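Local coordinates for sensor protein (Shewanella sp. W3-18-1, PDB 3MYF) that probably relays phosphoryl groups, as the histidine-containing phosphotransfer (HPt) domain of a hybrid sensor histidine kinase, at residues A[38-43]-A[97-102]. Sequence-based numbering, arbitrary orientation.
Sequences EKIQTA and ELLDEL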
ATOM      1  N   GLU A  38      11.987   7.487  -3.538  1.00 30.68           N
ATOM      2  CA  GLU A  38      12.666   8.593  -2.829  1.00 32.22           C
ATOM      3  C   GLU A  38      13.470   8.128  -1.607  1.00 32.12           C
ATOM      4  O   GLU A  38      14.602   8.587  -1.387  1.00 31.97           O
ATOM      5  CB  GLU A  38      11.672   9.713  -2.424  1.00 35.09           C
ATOM      6  N   LYS A  39      12.881   7.246  -0.806  1.00 32.50           N
ATOM      7  CA  LYS A  39      13.573   6.684   0.347  1.00 33.23           C
ATOM      8  C   LYS A  39      14.804   5.861  -0.059  1.00 31.09           C
ATOM      9  O   LYS A  39      15.840   5.930   0.604  1.00 31.40           O
ATOM     10  CB  LYS A  39      12.623   5.844   1.219  1.00 36.02           C
ATOM     11  CG  LYS A  39      11.568   6.655   1.986  1.00 41.22           C
ATOM     12  CD  LYS A  39      11.112   5.959   3.281  1.00 47.89           C
ATOM     13  CE  LYS A  39      10.359   4.655   3.028  1.00 50.10           C
ATOM     14  NZ  LYS A  39       8.899   4.747   3.345  1.00 55.88           N
ATOM     15  N   ILE A  40      14.695   5.076  -1.132  1.00 29.49           N
ATOM     16  CA  ILE A  40      15.847   4.299  -1.631  1.00 28.45           C
ATOM     17  C   ILE A  40      16.941   5.240  -2.149  1.00 29.79           C
ATOM     18  O   ILE A  40      18.121   5.087  -1.798  1.00 30.61           O
ATOM     19  CB  ILE A  40      15.428   3.285  -2.718  1.00 27.91           C
ATOM     20  CG1 ILE A  40      14.507   2.206  -2.124  1.00 27.10           C
ATOM     21  CG2 ILE A  40      16.624   2.650  -3.381  1.00 29.81           C
ATOM     22  CD1 ILE A  40      13.771   1.332  -3.189  1.00 28.21           C
ATOM     23  N   GLN A  41      16.549   6.225  -2.962  1.00 29.75           N
ATOM     24  CA  GLN A  41      17.516   7.167  -3.522  1.00 32.43           C
ATOM     25  C   GLN A  41      18.274   7.902  -2.417  1.00 33.02           C
ATOM     26  O   GLN A  41      19.484   8.100  -2.517  1.00 35.12           O
ATOM     27  CB  GLN A  41      16.830   8.209  -4.393  1.00 33.65           C
ATOM     28  CG  GLN A  41      16.343   7.715  -5.741  1.00 36.03           C
ATOM     29  CD  GLN A  41      15.403   8.703  -6.412  1.00 39.28           C
ATOM     30  OE1 GLN A  41      14.703   9.476  -5.749  1.00 38.07           O
ATOM     31  NE2 GLN A  41      15.369   8.666  -7.742  1.00 43.10           N
ATOM     32  N   THR A  42      17.544   8.315  -1.382  1.00 31.66           N
ATOM     33  CA  THR A  42      18.115   9.106  -0.294  1.00 33.51           C
ATOM     34  C   THR A  42      19.049   8.249   0.549  1.00 33.70           C
ATOM     35  O   THR A  42      20.163   8.674   0.864  1.00 35.06           O
ATOM     36  CB  THR A  42      17.021   9.739   0.581  1.00 34.29           C
ATOM     37  OG1 THR A  42      16.165  10.534  -0.246  1.00 35.73           O
ATOM     38  CG2 THR A  42      17.615  10.645   1.657  1.00 38.38           C
ATOM     39  N   ALA A  43      18.599   7.040   0.889  1.00 35.16           N
ATOM     40  CA  ALA A  43      19.430   6.105   1.661  1.00 34.99           C
ATOM     41  C   ALA A  43      20.735   5.743   0.932  1.00 34.56           C
ATOM     42  O   ALA A  43      21.796   5.621   1.556  1.00 35.26           O
ATOM     43  CB  ALA A  43      18.631   4.851   2.040  1.00 33.91           C
ATOM     44  N   GLU A  97      20.089  -0.845 -10.199  1.00 28.49           N
ATOM     45  CA  GLU A  97      19.303  -1.699 -11.066  1.00 29.20           C
ATOM     46  C   GLU A  97      17.861  -1.744 -10.556  1.00 27.97           C
ATOM     47  O   GLU A  97      16.916  -1.755 -11.349  1.00 29.95           O
ATOM     48  CB  GLU A  97      19.870  -3.104 -11.081  1.00 31.47           C
ATOM     49  CG  GLU A  97      19.277  -3.985 -12.165  1.00 35.84           C
ATOM     50  CD  GLU A  97      19.867  -5.380 -12.153  1.00 40.80           C
ATOM     51  OE1 GLU A  97      20.876  -5.590 -11.420  1.00 43.38           O
ATOM     52  OE2 GLU A  97      19.335  -6.250 -12.884  1.00 42.80           O
ATOM     53  N   LEU A  98      17.702  -1.810  -9.239  1.00 25.63           N
ATOM     54  CA  LEU A  98      16.354  -1.819  -8.664  1.00 25.34           C
ATOM     55  C   LEU A  98      15.603  -0.523  -8.944  1.00 26.02           C
ATOM     56  O   LEU A  98      14.407  -0.554  -9.317  1.00 27.62           O
ATOM     57  CB  LEU A  98      16.359  -2.109  -7.173  1.00 24.42           C
ATOM     58  CG  LEU A  98      14.979  -2.003  -6.489  1.00 25.56           C
ATOM     59  CD1 LEU A  98      14.014  -3.130  -6.912  1.00 27.98           C
ATOM     60  CD2 LEU A  98      15.200  -2.011  -4.989  1.00 23.30           C
ATOM     61  N   LEU A  99      16.283   0.612  -8.776  1.00 30.09           N
ATOM     62  CA  LEU A  99      15.634   1.910  -9.046  1.00 29.61           C
ATOM     63  C   LEU A  99      15.166   1.999 -10.486  1.00 29.93           C
ATOM     64  O   LEU A  99      14.044   2.441 -10.752  1.00 29.67           O
ATOM     65  CB  LEU A  99      16.580   3.072  -8.733  1.00 31.48           C
ATOM     66  CG  LEU A  99      16.791   3.330  -7.243  1.00 32.23           C
ATOM     67  CD1 LEU A  99      17.970   4.295  -7.035  1.00 35.69           C
ATOM     68  CD2 LEU A  99      15.516   3.870  -6.612  1.00 34.71           C
ATOM     69  N   ASP A 100      16.021   1.582 -11.417  1.00 30.97           N
ATOM     70  CA  ASP A 100      15.666   1.585 -12.836  1.00 32.93           C
ATOM     71  C   ASP A 100      14.431   0.700 -13.078  1.00 32.23           C
ATOM     72  O   ASP A 100      13.522   1.070 -13.841  1.00 33.10           O
ATOM     73  CB  ASP A 100      16.848   1.089 -13.686  1.00 35.84           C
ATOM     74  CG  ASP A 100      16.543   1.098 -15.160  1.00 40.03           C
ATOM     75  OD1 ASP A 100      16.301   0.014 -15.728  1.00 41.98           O
ATOM     76  OD2 ASP A 100      16.527   2.188 -15.755  1.00 43.84           O
ATOM     77  N   GLU A 101      14.414  -0.461 -12.433  1.00 30.63           N
ATOM     78  CA  GLU A 101      13.278  -1.374 -12.513  1.00 31.00           C
ATOM     79  C   GLU A 101      11.974  -0.772 -11.971  1.00 29.68           C
ATOM     80  O   GLU A 101      10.920  -0.997 -12.545  1.00 30.28           O
ATOM     81  CB  GLU A 101      13.597  -2.715 -11.832  1.00 31.62           C
ATOM     82  CG  GLU A 101      12.527  -3.822 -11.990  1.00 32.28           C
ATOM     83  CD  GLU A 101      12.278  -4.263 -13.435  1.00 37.01           C
ATOM     84  OE1 GLU A 101      13.121  -4.030 -14.328  1.00 39.25           O
ATOM     85  OE2 GLU A 101      11.229  -4.878 -13.675  1.00 38.02           O
ATOM     86  N   LEU A 102      12.046  -0.005 -10.880  1.00 28.66           N
ATOM     87  CA  LEU A 102      10.837   0.606 -10.304  1.00 28.84           C
ATOM     88  C   LEU A 102      10.195   1.656 -11.205  1.00 30.50           C
ATOM     89  O   LEU A 102       8.965   1.779 -11.243  1.00 31.09           O
ATOM     90  CB  LEU A 102      11.099   1.164  -8.913  1.00 29.01           C
ATOM     91  CG  LEU A 102      11.441   0.043  -7.939  1.00 28.43           C
ATOM     92  CD1 LEU A 102      11.701   0.633  -6.539  1.00 32.39           C
ATOM     93  CD2 LEU A 102      10.340  -1.022  -7.907  1.00 28.54           C
TER
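Ile40 faces three leucines, Leu98, Leu99 and Leu102, across two nearly antiparallel helices, whose short axes run at 158° to each other, N to C, and approach to 10.8 Å. The contact is wholly one of side chains: no hydrogen bond spans the gap, and the backbones come nearest at Ile40 and Leu99, with 7.8 Å between their CA atoms.

The two branches of Ile40 divide the apolar work. CG2, anti to the backbone N, touches Leu99, where its 3.6 Å approach to Leu99 CD2 is the shortest across the pair; the two side chains lie alongside with their ends pointing opposite ways, and Leu99 CD2 also comes against Ile40 CB. The other branch, with CG1 anti to the carbonyl carbon (chi1 -66°), ends in CD1, which lies 4.0 Å from Leu102 CD1 and 4.1 Å from Leu98 CD2. Both of these leucines run roughly perpendicular to the Ile40 side chain, and, about one helical turn apart, they each supply a methyl to the same isoleucine tip.

Toward solvent, the aliphatic part of Gln41 adds a further van der Waals contact, its CG lying 4.0 Å from both Leu99 CD1 and Leu99 CD2. Within segment 38-43, Glu38 O accepts two hydrogen bonds, from Thr42 N and from Thr42 OG1 (OG1 to Glu38 O 2.7 Å), which arrive from opposite faces of the carbonyl plane.

The interface joins helix 19-46 to helix 92-116 in the elongated all-helical HPt domain, which is built around an antiparallel four-helix bundle. Leu99 and Leu102 continue onto Val37 of helix 19-46, Leu102 reaching Leu33 as well. Ile40 also packs on Thr55 and Leu98 on Ile56 of helix 49-63, while Leu98 also touches Ile78 of helix 69-83, linking this pair to the other two helices of the bundle.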